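PDB 3A35: lumazine protein from Photobacterium kishitanii, which probably acts as the antenna of bacterial bioluminescence, shifting luciferase emission to shorter wavelengths, and here carries riboflavin in place of its authentic lumazine chromophore. Local coordinates for residues G25-K30 against G56-F61; E34-G39 against V52-D57; T40-N45 against V81-R86. One frame throughout, in Å; residues are numbered along the deposited sequence. Where two conformers were deposited one is given.

Contact 1: G25-K30 against G56-F61; sequences GITFPK and GDVVYF
Phe28 holds CG anti to its carbonyl carbon (chi1 -86°), and Val59 keeps CG1 anti to its backbone N, leaving CG2 beside that N; the two side chains then cross at about a right angle. Val59 CG2 sits over the centre of one face of the Phe28 ring, 3.6 Å from its centroid and 12° off the normal, a CH-pi contact. Phe28 CZ meets the edge of the Phe61 ring, 3.9 Å from Phe61 CZ, and Ile26 CD1 reaches Phe61 CD2 at 3.8 Å. On the face carrying Thr27 and Val58, the Tyr60 ring meets Gly25 obliquely, with Tyr60 CD1 3.5 Å from Gly25 CA, and its hydroxyl bonds to Lys14 NZ. Ile26 and Val59 form a hydrogen-bonded antiparallel pair, and past the strand end Phe28 N donates to Asp57 O at 2.9 Å, nearly along the C=O axis. Two waters tie the Asp57 carboxylate to the first segment: one donates to OD1 and bonds Thr27 OG1, the other donates to both OD2 and Phe28 O. Phe28 and Phe61 also touch Met42 of strand 41-44, on which Ile26 meets Val44, as expected for inward-facing residues. Neighbouring strands 22-27 and 58-63 thus join as antiparallel staves of the closed barrel of a lumazine-binding domain.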
ATOM      1  N   GLY A  25       0.503  13.417   8.738  1.00 11.64           N
ATOM      2  CA  GLY A  25       1.890  13.764   8.703  1.00 11.26           C
ATOM      3  C   GLY A  25       2.685  12.491   8.925  1.00 11.98           C
ATOM      4  O   GLY A  25       2.454  11.854   9.998  1.00 13.40           O
ATOM      5  N   ILE A  26       3.574  12.172   8.042  1.00 11.30           N
ATOM      6  CA  ILE A  26       4.256  10.861   8.046  1.00 11.16           C
ATOM      7  C   ILE A  26       5.739  11.133   8.144  1.00 11.44           C
ATOM      8  O   ILE A  26       6.346  11.782   7.284  1.00 12.09           O
ATOM      9  CB  ILE A  26       3.880  10.068   6.762  1.00 11.00           C
ATOM     10  CG1 ILE A  26       2.335   9.905   6.663  1.00 12.17           C
ATOM     11  CG2 ILE A  26       4.542   8.705   6.817  1.00 11.42           C
ATOM     12  CD1 ILE A  26       1.881   9.193   5.370  1.00 11.62           C
ATOM     13  N   THR A  27       6.425  10.556   9.162  1.00 11.00           N
ATOM     14  CA  THR A  27       7.899  10.609   9.209  1.00 12.52           C
ATOM     15  C   THR A  27       8.493   9.728   8.171  1.00 12.08           C
ATOM     16  O   THR A  27       8.200   8.498   8.053  1.00 13.43           O
ATOM     17  CB  THR A  27       8.344  10.075  10.587  1.00 12.50           C
ATOM     18  OG1 THR A  27       7.773  10.908  11.602  1.00 15.34           O
ATOM     19  CG2 THR A  27       9.869  10.095  10.712  1.00 14.74           C
ATOM     20  N   PHE A  28       9.365  10.325   7.349  1.00 12.01           N
ATOM     21  CA  PHE A  28       9.989   9.622   6.256  1.00 12.30           C
ATOM     22  C   PHE A  28      11.435   9.304   6.555  1.00 13.26           C
ATOM     23  O   PHE A  28      12.071  10.113   7.172  1.00 16.45           O
ATOM     24  CB  PHE A  28      10.012  10.448   4.942  1.00 11.94           C
ATOM     25  CG  PHE A  28       8.777  10.352   4.066  1.00 11.21           C
ATOM     26  CD1 PHE A  28       7.503  10.112   4.587  1.00 11.70           C
ATOM     27  CD2 PHE A  28       8.917  10.503   2.693  1.00 12.22           C
ATOM     28  CE1 PHE A  28       6.412   9.983   3.717  1.00 11.37           C
ATOM     29  CE2 PHE A  28       7.793  10.453   1.813  1.00 11.02           C
ATOM     30  CZ  PHE A  28       6.597  10.225   2.315  1.00  9.46           C
ATOM     31  N   PRO A  29      11.898   8.170   6.046  1.00 13.88           N
ATOM     32  CA  PRO A  29      13.354   7.912   6.150  1.00 13.77           C
ATOM     33  C   PRO A  29      14.106   8.895   5.288  1.00 16.29           C
ATOM     34  O   PRO A  29      13.594   9.383   4.255  1.00 15.54           O
ATOM     35  CB  PRO A  29      13.488   6.440   5.666  1.00 16.47           C
ATOM     36  CG  PRO A  29      12.264   6.083   4.982  1.00 18.67           C
ATOM     37  CD  PRO A  29      11.146   7.097   5.339  1.00 14.93           C
ATOM     38  N   LYS A  30      15.376   9.132   5.636  1.00 18.05           N
ATOM     39  CA  LYS A  30      16.077  10.221   4.991  1.00 20.31           C
ATOM     40  C   LYS A  30      16.239  10.074   3.483  1.00 17.51           C
ATOM     41  O   LYS A  30      16.048  11.095   2.785  1.00 18.31           O
ATOM     42  CB  LYS A  30      17.513  10.442   5.602  1.00 21.80           C
ATOM     43  CG  LYS A  30      18.071  11.886   5.113  1.00 30.66           C
ATOM     44  CD  LYS A  30      17.447  13.051   5.905  1.00 37.75           C
ATOM     45  CE  LYS A  30      17.988  14.469   5.509  1.00 34.89           C
ATOM     46  NZ  LYS A  30      17.168  15.556   6.170  1.00 37.36           N
ATOM     47  N   GLY A  56      10.844  19.346   8.262  1.00 16.88           N
ATOM     48  CA  GLY A  56      11.795  18.419   8.803  1.00 17.10           C
ATOM     49  C   GLY A  56      11.632  17.080   8.107  1.00 16.67           C
ATOM     50  O   GLY A  56      11.667  17.114   6.899  1.00 18.28           O
ATOM     51  N   ASP A  57      11.456  16.001   8.864  1.00 16.59           N
ATOM     52  CA  ASP A  57      11.326  14.693   8.211  1.00 14.56           C
ATOM     53  C   ASP A  57       9.831  14.274   8.142  1.00 14.53           C
ATOM     54  O   ASP A  57       9.560  13.125   7.888  1.00 14.26           O
ATOM     55  CB  ASP A  57      12.142  13.623   8.925  1.00 16.99           C
ATOM     56  CG  ASP A  57      11.797  13.443  10.365  1.00 18.38           C
ATOM     57  OD1 ASP A  57      10.950  14.125  10.887  1.00 20.38           O
ATOM     58  OD2 ASP A  57      12.521  12.549  10.951  1.00 23.75           O
ATOM     59  N   VAL A  58       8.888  15.215   8.392  1.00 13.55           N
ATOM     60  CA  VAL A  58       7.455  14.901   8.377  1.00 14.18           C
ATOM     61  C   VAL A  58       6.882  15.410   7.038  1.00 14.79           C
ATOM     62  O   VAL A  58       6.939  16.616   6.725  1.00 14.13           O
ATOM     63  CB  VAL A  58       6.718  15.493   9.537  1.00 15.54           C
ATOM     64  CG1 VAL A  58       5.240  15.074   9.556  1.00 14.76           C
ATOM     65  CG2 VAL A  58       7.403  15.076  10.886  1.00 16.60           C
ATOM     66  N   VAL A  59       6.293  14.450   6.301  1.00 11.70           N
ATOM     67  CA  VAL A  59       5.697  14.756   5.024  1.00 11.53           C
ATOM     68  C   VAL A  59       4.225  14.609   5.159  1.00 10.66           C
ATOM     69  O   VAL A  59       3.701  13.622   5.683  1.00 12.02           O
ATOM     70  CB  VAL A  59       6.251  13.716   4.008  1.00 10.24           C
ATOM     71  CG1 VAL A  59       5.650  13.994   2.620  1.00 13.57           C
ATOM     72  CG2 VAL A  59       7.795  13.820   3.874  1.00 13.54           C
ATOM     73  N   TYR A  60       3.487  15.634   4.736  1.00 10.55           N
ATOM     74  CA  TYR A  60       2.067  15.702   4.922  1.00 10.20           C
ATOM     75  C   TYR A  60       1.235  15.471   3.632  1.00 10.17           C
ATOM     76  O   TYR A  60       1.614  15.930   2.528  1.00 12.29           O
ATOM     77  CB  TYR A  60       1.684  17.117   5.437  1.00 11.64           C
ATOM     78  CG  TYR A  60       2.188  17.385   6.884  1.00 13.44           C
ATOM     79  CD1 TYR A  60       1.321  17.178   7.961  1.00 13.46           C
ATOM     80  CD2 TYR A  60       3.472  17.879   7.126  1.00 14.03           C
ATOM     81  CE1 TYR A  60       1.766  17.440   9.310  1.00 15.46           C
ATOM     82  CE2 TYR A  60       3.880  18.174   8.462  1.00 16.58           C
ATOM     83  CZ  TYR A  60       2.983  17.948   9.401  1.00 16.19           C
ATOM     84  OH  TYR A  60       3.369  18.153  10.773  1.00 21.91           O
ATOM     85  N   PHE A  61       0.125  14.765   3.834  1.00 11.70           N
ATOM     86  CA  PHE A  61      -0.802  14.460   2.742  1.00  9.62           C
ATOM     87  C   PHE A  61      -2.182  14.722   3.207  1.00 11.81           C
ATOM     88  O   PHE A  61      -2.555  14.407   4.339  1.00 12.00           O
ATOM     89  CB  PHE A  61      -0.719  12.917   2.352  1.00 10.20           C
ATOM     90  CG  PHE A  61       0.644  12.467   1.912  1.00 10.23           C
ATOM     91  CD1 PHE A  61       0.983  12.541   0.538  1.00 11.82           C
ATOM     92  CD2 PHE A  61       1.558  12.015   2.825  1.00 10.42           C
ATOM     93  CE1 PHE A  61       2.220  12.157   0.104  1.00 11.56           C
ATOM     94  CE2 PHE A  61       2.881  11.601   2.355  1.00 11.11           C
ATOM     95  CZ  PHE A  61       3.166  11.670   1.026  1.00 11.71           C
TER
HETATM   96  O   HOH W   1       9.376  12.851  12.815  1.00 19.56           O
HETATM   97  O   HOH W   2      13.751  10.488   9.353  1.00 28.71           O

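Contact 2: E34-G39 against V52-D57; sequences ESVEKG and VRISGD
Val36 and Ile54 open this surface contact, their side chains crossing at about a right angle. Val36 CG2, lodged between its own backbone N and carbonyl carbon, lies 4.0 Å from Ile54 CD1. The methyl also lies beside the carbonyl oxygen, Val36 O standing 3.7 Å from Ile54 CD1. Ile54 points toward the loop, and with CG1 anti to its carbonyl carbon and CD1 extended beyond it (chi2 172°), the terminal methyl does all of its touching. At Glu37 the main chain takes over: its CA is 3.7 Å from Ile54 CD1, while its CB points away from the strand and the backbone N bonds to Thr40 OG1. Lys38 follows with its aliphatic part laid against the strand backbone, Lys38 CD 3.6 Å from Val52 O and Lys38 CG 4.2 Å from Arg53 CA. Its chi3 of -22° is nearly eclipsed, which leaves the position of CE doubtful. Gly39, at positive phi, turns the chain and makes a backbone bond with Val51. The two segments themselves share only van der Waals contact, 197 Å² in all; the touching parts, residues 36-38 and 52-54, run 123° apart. Val36 also packs on Phe28 and Val85, while Ile54 also touches Leu33 of the short helix. The arrangement is that of a connecting loop, between helix 30-34 and strand 41-44, leaning on the outgoing end of strand 47-55 in the lumazine-binding barrel.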
ATOM      1  N   GLU A  34      14.458  13.123   1.109  0.50 14.31           N
ATOM      2  CA  GLU A  34      15.147  14.128   0.260  0.50 12.96           C
ATOM      3  C   GLU A  34      14.765  13.944  -1.246  0.50 12.83           C
ATOM      4  O   GLU A  34      14.965  14.936  -2.024  0.50 12.01           O
ATOM      5  CB  GLU A  34      16.666  14.036   0.506  0.50 12.91           C
ATOM      6  CG  GLU A  34      17.040  14.175   1.981  0.50 16.61           C
ATOM      7  CD  GLU A  34      17.395  15.583   2.275  0.50 20.69           C
ATOM      8  OE1 GLU A  34      16.692  16.220   3.070  0.50 22.72           O
ATOM      9  OE2 GLU A  34      18.476  15.970   1.782  0.50 16.11           O
ATOM     10  N   SER A  35      14.162  12.781  -1.647  0.50 10.30           N
ATOM     11  CA  SER A  35      13.667  12.620  -2.991  0.50 11.85           C
ATOM     12  C   SER A  35      12.251  13.180  -3.234  0.50 11.49           C
ATOM     13  O   SER A  35      11.777  12.986  -4.371  0.50 12.35           O
ATOM     14  CB  SER A  35      13.687  11.135  -3.377  0.50 11.71           C
ATOM     15  OG  SER A  35      12.614  10.482  -2.741  0.50 11.96           O
ATOM     16  N   VAL A  36      11.617  13.838  -2.224  1.00 13.05           N
ATOM     17  CA  VAL A  36      10.259  14.349  -2.473  1.00 13.02           C
ATOM     18  C   VAL A  36      10.187  15.840  -2.137  1.00 14.63           C
ATOM     19  O   VAL A  36      11.108  16.428  -1.443  1.00 15.97           O
ATOM     20  CB  VAL A  36       9.163  13.535  -1.685  1.00 12.42           C
ATOM     21  CG1 VAL A  36       9.205  12.093  -2.095  1.00 12.83           C
ATOM     22  CG2 VAL A  36       9.259  13.718  -0.194  1.00 15.08           C
ATOM     23  N   GLU A  37       9.128  16.447  -2.681  1.00 14.51           N
ATOM     24  CA  GLU A  37       8.950  17.848  -2.487  1.00 16.40           C
ATOM     25  C   GLU A  37       7.436  18.152  -2.420  1.00 17.71           C
ATOM     26  O   GLU A  37       6.582  17.267  -2.679  1.00 15.54           O
ATOM     27  CB  GLU A  37       9.530  18.604  -3.681  1.00 18.19           C
ATOM     28  CG  GLU A  37       9.079  18.414  -4.962  1.00 26.25           C
ATOM     29  CD  GLU A  37      10.184  18.915  -5.972  1.00 31.37           C
ATOM     30  OE1 GLU A  37      10.768  20.028  -5.779  1.00 28.54           O
ATOM     31  OE2 GLU A  37      10.492  18.125  -6.883  1.00 29.90           O
ATOM     32  N   LYS A  38       7.062  19.415  -2.065  1.00 17.76           N
ATOM     33  CA  LYS A  38       5.669  19.781  -2.268  1.00 17.30           C
ATOM     34  C   LYS A  38       5.216  19.512  -3.629  1.00 17.56           C
ATOM     35  O   LYS A  38       5.897  19.882  -4.568  1.00 20.19           O
ATOM     36  CB  LYS A  38       5.308  21.291  -2.031  1.00 19.43           C
ATOM     37  CG  LYS A  38       5.215  21.616  -0.650  1.00 22.92           C
ATOM     38  CD  LYS A  38       4.626  23.178  -0.234  1.00 22.69           C
ATOM     39  CE  LYS A  38       4.764  24.098  -1.273  1.00 27.86           C
ATOM     40  NZ  LYS A  38       4.382  25.390  -0.407  1.00 21.42           N
ATOM     41  N   GLY A  39       4.037  18.862  -3.773  1.00 16.14           N
ATOM     42  CA  GLY A  39       3.506  18.529  -5.032  1.00 15.54           C
ATOM     43  C   GLY A  39       3.892  17.203  -5.642  1.00 12.09           C
ATOM     44  O   GLY A  39       3.365  16.701  -6.630  1.00 17.20           O
ATOM     45  N   VAL A  52       1.566  17.754   0.486  1.00 12.54           N
ATOM     46  CA  VAL A  52       1.039  19.115   0.711  1.00 13.67           C
ATOM     47  C   VAL A  52       2.097  19.957   1.443  1.00 14.87           C
ATOM     48  O   VAL A  52       2.051  21.174   1.255  1.00 15.83           O
ATOM     49  CB  VAL A  52      -0.198  18.969   1.625  1.00 17.91           C
ATOM     50  CG1 VAL A  52      -0.443  20.261   2.470  1.00 23.74           C
ATOM     51  CG2 VAL A  52      -1.376  18.441   0.784  1.00 21.58           C
ATOM     52  N   ARG A  53       2.969  19.399   2.272  1.00 12.96           N
ATOM     53  CA  ARG A  53       3.850  20.246   3.101  1.00 13.56           C
ATOM     54  C   ARG A  53       4.957  19.305   3.539  1.00 13.66           C
ATOM     55  O   ARG A  53       4.677  18.094   3.741  1.00 12.92           O
ATOM     56  CB  ARG A  53       3.115  20.859   4.270  1.00 16.62           C
ATOM     57  CG  ARG A  53       3.952  21.381   5.367  1.00 20.73           C
ATOM     58  CD  ARG A  53       3.111  21.722   6.492  1.00 24.70           C
ATOM     59  NE  ARG A  53       4.015  22.166   7.508  1.00 30.39           N
ATOM     60  CZ  ARG A  53       3.868  21.972   8.809  1.00 28.76           C
ATOM     61  NH1 ARG A  53       2.805  21.332   9.317  1.00 28.24           N
ATOM     62  NH2 ARG A  53       4.806  22.556   9.588  1.00 28.06           N
ATOM     63  N   ILE A  54       6.146  19.765   3.748  1.00 12.70           N
ATOM     64  CA  ILE A  54       7.221  19.033   4.420  1.00 14.08           C
ATOM     65  C   ILE A  54       7.838  19.868   5.513  1.00 15.81           C
ATOM     66  O   ILE A  54       8.187  21.054   5.289  1.00 15.91           O
ATOM     67  CB  ILE A  54       8.228  18.606   3.466  1.00 13.15           C
ATOM     68  CG1 ILE A  54       7.643  17.725   2.367  1.00 15.29           C
ATOM     69  CG2 ILE A  54       9.332  17.911   4.249  1.00 18.98           C
ATOM     70  CD1 ILE A  54       8.710  17.454   1.231  1.00 15.66           C
ATOM     71  N   SER A  55       7.911  19.269   6.686  1.00 15.51           N
ATOM     72  CA  SER A  55       8.531  20.051   7.793  1.00 16.43           C
ATOM     73  C   SER A  55       9.532  19.060   8.423  1.00 17.05           C
ATOM     74  O   SER A  55       9.073  18.052   9.056  1.00 16.48           O
ATOM     75  CB  SER A  55       7.441  20.456   8.707  1.00 16.86           C
ATOM     76  OG  SER A  55       8.021  21.146   9.861  1.00 27.43           O
ATOM     77  N   GLY A  56      10.844  19.346   8.262  1.00 16.88           N
ATOM     78  CA  GLY A  56      11.795  18.419   8.803  1.00 17.10           C
ATOM     79  C   GLY A  56      11.632  17.080   8.107  1.00 16.67           C
ATOM     80  O   GLY A  56      11.667  17.114   6.899  1.00 18.28           O
ATOM     81  N   ASP A  57      11.456  16.001   8.864  1.00 16.59           N
ATOM     82  CA  ASP A  57      11.326  14.693   8.211  1.00 14.56           C
ATOM     83  C   ASP A  57       9.831  14.274   8.142  1.00 14.53           C
ATOM     84  O   ASP A  57       9.560  13.125   7.888  1.00 14.26           O
ATOM     85  CB  ASP A  57      12.142  13.623   8.925  1.00 16.99           C
ATOM     86  CG  ASP A  57      11.797  13.443  10.365  1.00 18.38           C
ATOM     87  OD1 ASP A  57      10.950  14.125  10.887  1.00 20.38           O
ATOM     88  OD2 ASP A  57      12.521  12.549  10.951  1.00 23.75           O
TER

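Contact 3: T40-N45 against V81-R86; sequences TVMLVN and VNLEVR. With RBF (riboflavin), chain C.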
ATOM      1  N   THR A  40       4.895  16.499  -5.027  1.00 12.59           N
ATOM      2  CA  THR A  40       5.205  15.145  -5.423  1.00 13.21           C
ATOM      3  C   THR A  40       3.989  14.271  -5.277  1.00 11.42           C
ATOM      4  O   THR A  40       3.267  14.328  -4.269  1.00 12.82           O
ATOM      5  CB  THR A  40       6.264  14.538  -4.532  1.00 14.29           C
ATOM      6  OG1 THR A  40       7.538  15.210  -4.743  1.00 14.35           O
ATOM      7  CG2 THR A  40       6.420  13.017  -4.688  1.00 13.53           C
ATOM      8  N   VAL A  41       3.734  13.463  -6.293  1.00 12.04           N
ATOM      9  CA  VAL A  41       2.645  12.493  -6.283  1.00 12.05           C
ATOM     10  C   VAL A  41       3.364  11.159  -6.188  1.00 11.55           C
ATOM     11  O   VAL A  41       4.155  10.760  -7.028  1.00 12.58           O
ATOM     12  CB  VAL A  41       1.795  12.564  -7.575  1.00 12.31           C
ATOM     13  CG1 VAL A  41       0.772  11.439  -7.512  1.00 14.85           C
ATOM     14  CG2 VAL A  41       1.054  13.861  -7.552  1.00 13.95           C
ATOM     15  N   MET A  42       3.141  10.393  -5.131  1.00  9.49           N
ATOM     16  CA  MET A  42       3.842   9.129  -4.841  1.00 10.80           C
ATOM     17  C   MET A  42       2.881   8.185  -4.238  1.00 10.40           C
ATOM     18  O   MET A  42       1.667   8.561  -3.913  1.00 10.65           O
ATOM     19  CB  MET A  42       5.035   9.338  -3.891  1.00 10.20           C
ATOM     20  CG  MET A  42       4.552   9.918  -2.502  1.00 11.97           C
ATOM     21  SD  MET A  42       5.923  10.099  -1.329  1.00 11.81           S
ATOM     22  CE  MET A  42       6.371   8.391  -1.045  1.00 11.11           C
ATOM     23  N   LEU A  43       3.290   6.930  -4.123  1.00 10.03           N
ATOM     24  CA  LEU A  43       2.407   5.920  -3.469  1.00 10.80           C
ATOM     25  C   LEU A  43       2.652   5.772  -1.982  1.00 11.17           C
ATOM     26  O   LEU A  43       3.767   5.555  -1.526  1.00 11.16           O
ATOM     27  CB  LEU A  43       2.590   4.535  -4.106  1.00 10.48           C
ATOM     28  CG  LEU A  43       2.357   4.522  -5.616  1.00 11.51           C
ATOM     29  CD1 LEU A  43       2.371   3.019  -6.038  1.00 14.56           C
ATOM     30  CD2 LEU A  43       1.019   5.138  -6.045  1.00 12.09           C
ATOM     31  N   VAL A  44       1.537   5.873  -1.255  1.00 10.09           N
ATOM     32  CA  VAL A  44       1.576   5.623   0.187  1.00  9.71           C
ATOM     33  C   VAL A  44       0.592   4.469   0.430  1.00  8.97           C
ATOM     34  O   VAL A  44      -0.603   4.545   0.077  1.00  8.49           O
ATOM     35  CB  VAL A  44       1.059   6.872   0.950  1.00 10.33           C
ATOM     36  CG1 VAL A  44       1.099   6.496   2.497  1.00 11.33           C
ATOM     37  CG2 VAL A  44       1.950   8.035   0.677  1.00 10.64           C
ATOM     38  N   ASN A  45       1.140   3.335   0.899  1.00  8.76           N
ATOM     39  CA  ASN A  45       0.314   2.144   0.893  1.00  9.10           C
ATOM     40  C   ASN A  45      -0.383   1.874  -0.402  1.00  9.69           C
ATOM     41  O   ASN A  45      -1.529   1.358  -0.514  1.00  9.53           O
ATOM     42  CB  ASN A  45      -0.738   2.086   1.985  1.00  9.40           C
ATOM     43  CG  ASN A  45      -0.172   1.810   3.378  1.00  9.63           C
ATOM     44  OD1 ASN A  45       0.895   1.239   3.532  1.00 11.45           O
ATOM     45  ND2 ASN A  45      -0.958   2.141   4.414  1.00 10.88           N
ATOM     46  N   VAL A  81       3.528   2.813   7.082  1.00 11.16           N
ATOM     47  CA  VAL A  81       2.956   2.882   5.717  1.00 11.82           C
ATOM     48  C   VAL A  81       4.062   2.587   4.700  1.00 10.88           C
ATOM     49  O   VAL A  81       5.209   2.970   4.879  1.00 12.67           O
ATOM     50  CB  VAL A  81       2.285   4.211   5.407  1.00 11.48           C
ATOM     51  CG1 VAL A  81       1.148   4.454   6.511  1.00 13.10           C
ATOM     52  CG2 VAL A  81       3.293   5.319   5.408  1.00 14.07           C
ATOM     53  N   ASN A  82       3.722   1.939   3.594  1.00 10.40           N
ATOM     54  CA  ASN A  82       4.716   1.709   2.513  1.00 10.21           C
ATOM     55  C   ASN A  82       4.859   2.944   1.697  1.00  9.97           C
ATOM     56  O   ASN A  82       3.851   3.569   1.341  1.00 12.12           O
ATOM     57  CB  ASN A  82       4.190   0.563   1.672  1.00 10.90           C
ATOM     58  CG  ASN A  82       4.154  -0.761   2.440  1.00 10.45           C
ATOM     59  OD1 ASN A  82       4.952  -0.918   3.405  1.00 12.25           O
ATOM     60  ND2 ASN A  82       3.345  -1.685   1.993  1.00 10.76           N
ATOM     61  N   LEU A  83       6.076   3.250   1.262  1.00  9.45           N
ATOM     62  CA  LEU A  83       6.365   4.431   0.398  1.00  9.56           C
ATOM     63  C   LEU A  83       7.011   4.020  -0.915  1.00 10.19           C
ATOM     64  O   LEU A  83       7.955   3.198  -0.889  1.00 11.23           O
ATOM     65  CB  LEU A  83       7.348   5.379   1.133  1.00 10.34           C
ATOM     66  CG  LEU A  83       6.839   5.847   2.518  1.00 11.89           C
ATOM     67  CD1 LEU A  83       7.931   6.648   3.238  1.00 14.61           C
ATOM     68  CD2 LEU A  83       5.496   6.669   2.381  1.00 11.08           C
ATOM     69  N   GLU A  84       6.583   4.626  -2.018  1.00  9.64           N
ATOM     70  CA  GLU A  84       7.281   4.407  -3.312  1.00  9.28           C
ATOM     71  C   GLU A  84       7.186   5.707  -4.124  1.00 11.09           C
ATOM     72  O   GLU A  84       6.095   6.246  -4.390  1.00 12.35           O
ATOM     73  CB  GLU A  84       6.674   3.316  -4.108  1.00 11.03           C
ATOM     74  CG  GLU A  84       7.470   3.026  -5.417  1.00 13.22           C
ATOM     75  CD  GLU A  84       6.857   2.007  -6.296  1.00 16.12           C
ATOM     76  OE1 GLU A  84       5.836   1.361  -6.053  1.00 16.33           O
ATOM     77  OE2 GLU A  84       7.421   1.962  -7.469  1.00 18.75           O
ATOM     78  N   VAL A  85       8.367   6.238  -4.465  1.00 13.29           N
ATOM     79  CA  VAL A  85       8.465   7.427  -5.364  1.00 13.56           C
ATOM     80  C   VAL A  85       8.582   6.919  -6.786  1.00 12.76           C
ATOM     81  O   VAL A  85       9.095   5.854  -7.036  1.00 16.70           O
ATOM     82  CB  VAL A  85       9.673   8.229  -4.926  1.00 14.79           C
ATOM     83  CG1 VAL A  85       9.883   9.477  -5.881  1.00 14.51           C
ATOM     84  CG2 VAL A  85       9.492   8.688  -3.509  1.00 13.84           C
ATOM     85  N   ARG A  86       8.018   7.619  -7.710  1.00 15.56           N
ATOM     86  CA  ARG A  86       8.035   7.184  -9.116  1.00 17.64           C
ATOM     87  C   ARG A  86       9.457   6.980  -9.638  1.00 18.79           C
ATOM     88  O   ARG A  86      10.358   7.713  -9.200  1.00 18.34           O
ATOM     89  CB  ARG A  86       7.287   8.102 -10.063  1.00 21.82           C
ATOM     90  CG  ARG A  86       7.810   9.405 -10.279  1.00 24.36           C
ATOM     91  CD  ARG A  86       6.926  10.051 -11.395  1.00 31.08           C
ATOM     92  NE  ARG A  86       5.760  10.491 -10.612  1.00 33.59           N
ATOM     93  CZ  ARG A  86       4.548   9.966 -10.721  1.00 33.81           C
ATOM     94  NH1 ARG A  86       4.328   8.952 -11.545  1.00 34.86           N
ATOM     95  NH2 ARG A  86       3.592  10.395  -9.941  1.00 27.07           N
TER
HETATM   96  N1  RBF C 191      -6.425  11.221  -3.381  1.00 11.17           N
HETATM   97  C2  RBF C 191      -6.364  11.850  -2.188  1.00 10.34           C
HETATM   98  O2  RBF C 191      -7.195  11.583  -1.266  1.00 11.08           O
HETATM   99  N3  RBF C 191      -5.370  12.764  -1.859  1.00 10.42           N
HETATM  100  C4  RBF C 191      -4.347  13.086  -2.785  1.00  9.68           C
HETATM  101  O4  RBF C 191      -3.485  13.904  -2.439  1.00 10.49           O
HETATM  102  C4A RBF C 191      -4.490  12.474  -4.044  1.00  9.13           C
HETATM  103  N5  RBF C 191      -3.532  12.863  -5.058  1.00 12.60           N
HETATM  104  C5A RBF C 191      -3.659  12.241  -6.300  1.00 10.46           C
HETATM  105  C6  RBF C 191      -2.813  12.715  -7.307  1.00 10.92           C
HETATM  106  C7  RBF C 191      -2.986  12.091  -8.575  1.00 11.23           C
HETATM  107  C7M RBF C 191      -2.077  12.668  -9.699  1.00 13.59           C
HETATM  108  C8  RBF C 191      -3.873  11.088  -8.819  1.00  9.66           C
HETATM  109  C8M RBF C 191      -3.925  10.471 -10.153  1.00 14.37           C
HETATM  110  C9  RBF C 191      -4.721  10.603  -7.763  1.00 11.39           C
HETATM  111  C9A RBF C 191      -4.663  11.256  -6.529  1.00 11.69           C
HETATM  112  N10 RBF C 191      -5.566  10.883  -5.476  1.00  9.34           N
HETATM  113  C10 RBF C 191      -5.481  11.565  -4.291  1.00  8.50           C
HETATM  114  C1' RBF C 191      -6.631   9.988  -5.673  1.00 10.09           C
HETATM  115  C2' RBF C 191      -6.445   8.601  -5.091  1.00 10.09           C
HETATM  116  O2' RBF C 191      -5.202   8.025  -5.616  1.00 11.04           O
HETATM  117  C3' RBF C 191      -7.527   7.727  -5.452  1.00 11.58           C
HETATM  118  O3' RBF C 191      -8.769   8.430  -4.906  1.00 12.43           O
HETATM  119  C4' RBF C 191      -7.537   6.389  -4.693  1.00  9.64           C
HETATM  120  O4' RBF C 191      -6.479   5.551  -5.209  1.00 11.66           O
HETATM  121  C5' RBF C 191      -8.858   5.628  -4.863  1.00 14.60           C
HETATM  122  O5' RBF C 191      -8.915   4.447  -4.061  1.00 13.26           O
HETATM  123  O   HOH W   3       6.787  10.004  -6.952  1.00 14.32           O
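The antiparallel pair 41-44 and 80-84 of the lumazine-binding barrel borders the riboflavin pocket through Val41, whose CG1 lies 3.8 Å from the C7M methyl of the flavin. Leu43 and Glu84 are the hydrogen-bonded pair, Leu43 N to Glu84 O 2.9 Å and the return bond from Glu84 N to Leu43 O 3.0 Å. Asn45 extends the ladder: its N donates in the carbonyl plane to Asn82 O (2.8 Å), and its side chain, with CG beside the backbone N (chi1 -73°), accepts from Asn82 N at OD1 (2.9 Å), the donor standing above the plane of the side-chain amide. That side-chain oxygen stands in for a backbone acceptor where the chain turns to positive phi. Toward the apolar interior Met42 CE packs on Leu83 CB at 3.8 Å, and Val44 CG1 on Val81 CG2 at 3.8 Å. At the other end Arg86 NH2 makes a weak bond to Val41 O, and a water links Val41 O to Arg86 N. Asn82 OD1 and ND2 bond to Asn168 N and Asn141 O in the second lumazine-binding domain. Strand 80-84 also pairs with strand 8-17, through backbone bonds such as Val81 with Gly10, closing the barrel of the lumazine-binding fold.

In the fold
All three contacts belong to one barrel, in the first lumazine-binding repeat. Contacts 1 and 2 have centres 7 Å apart and share Gly56 and Asp57; Tyr60 of the first joins Val52 and Arg53 of the second by probable backbone hydrogen bonds. Contact 3, centred 12 Å from each, meets contact 1 inside the barrel, where Phe28 CE2 lies 3.7 Å from Met42 SD. Val36 bridges contacts 2 and 3, its CG1 3.7 Å from Val85 CG2. Riboflavin is nearest contact 3, at Val41, while the side chains of Phe61 and Val52 stay about 6 Å from it. Ser48, Asp62, Asp64, Ala66, Thr69 and Ile102 hydrogen-bond the flavin.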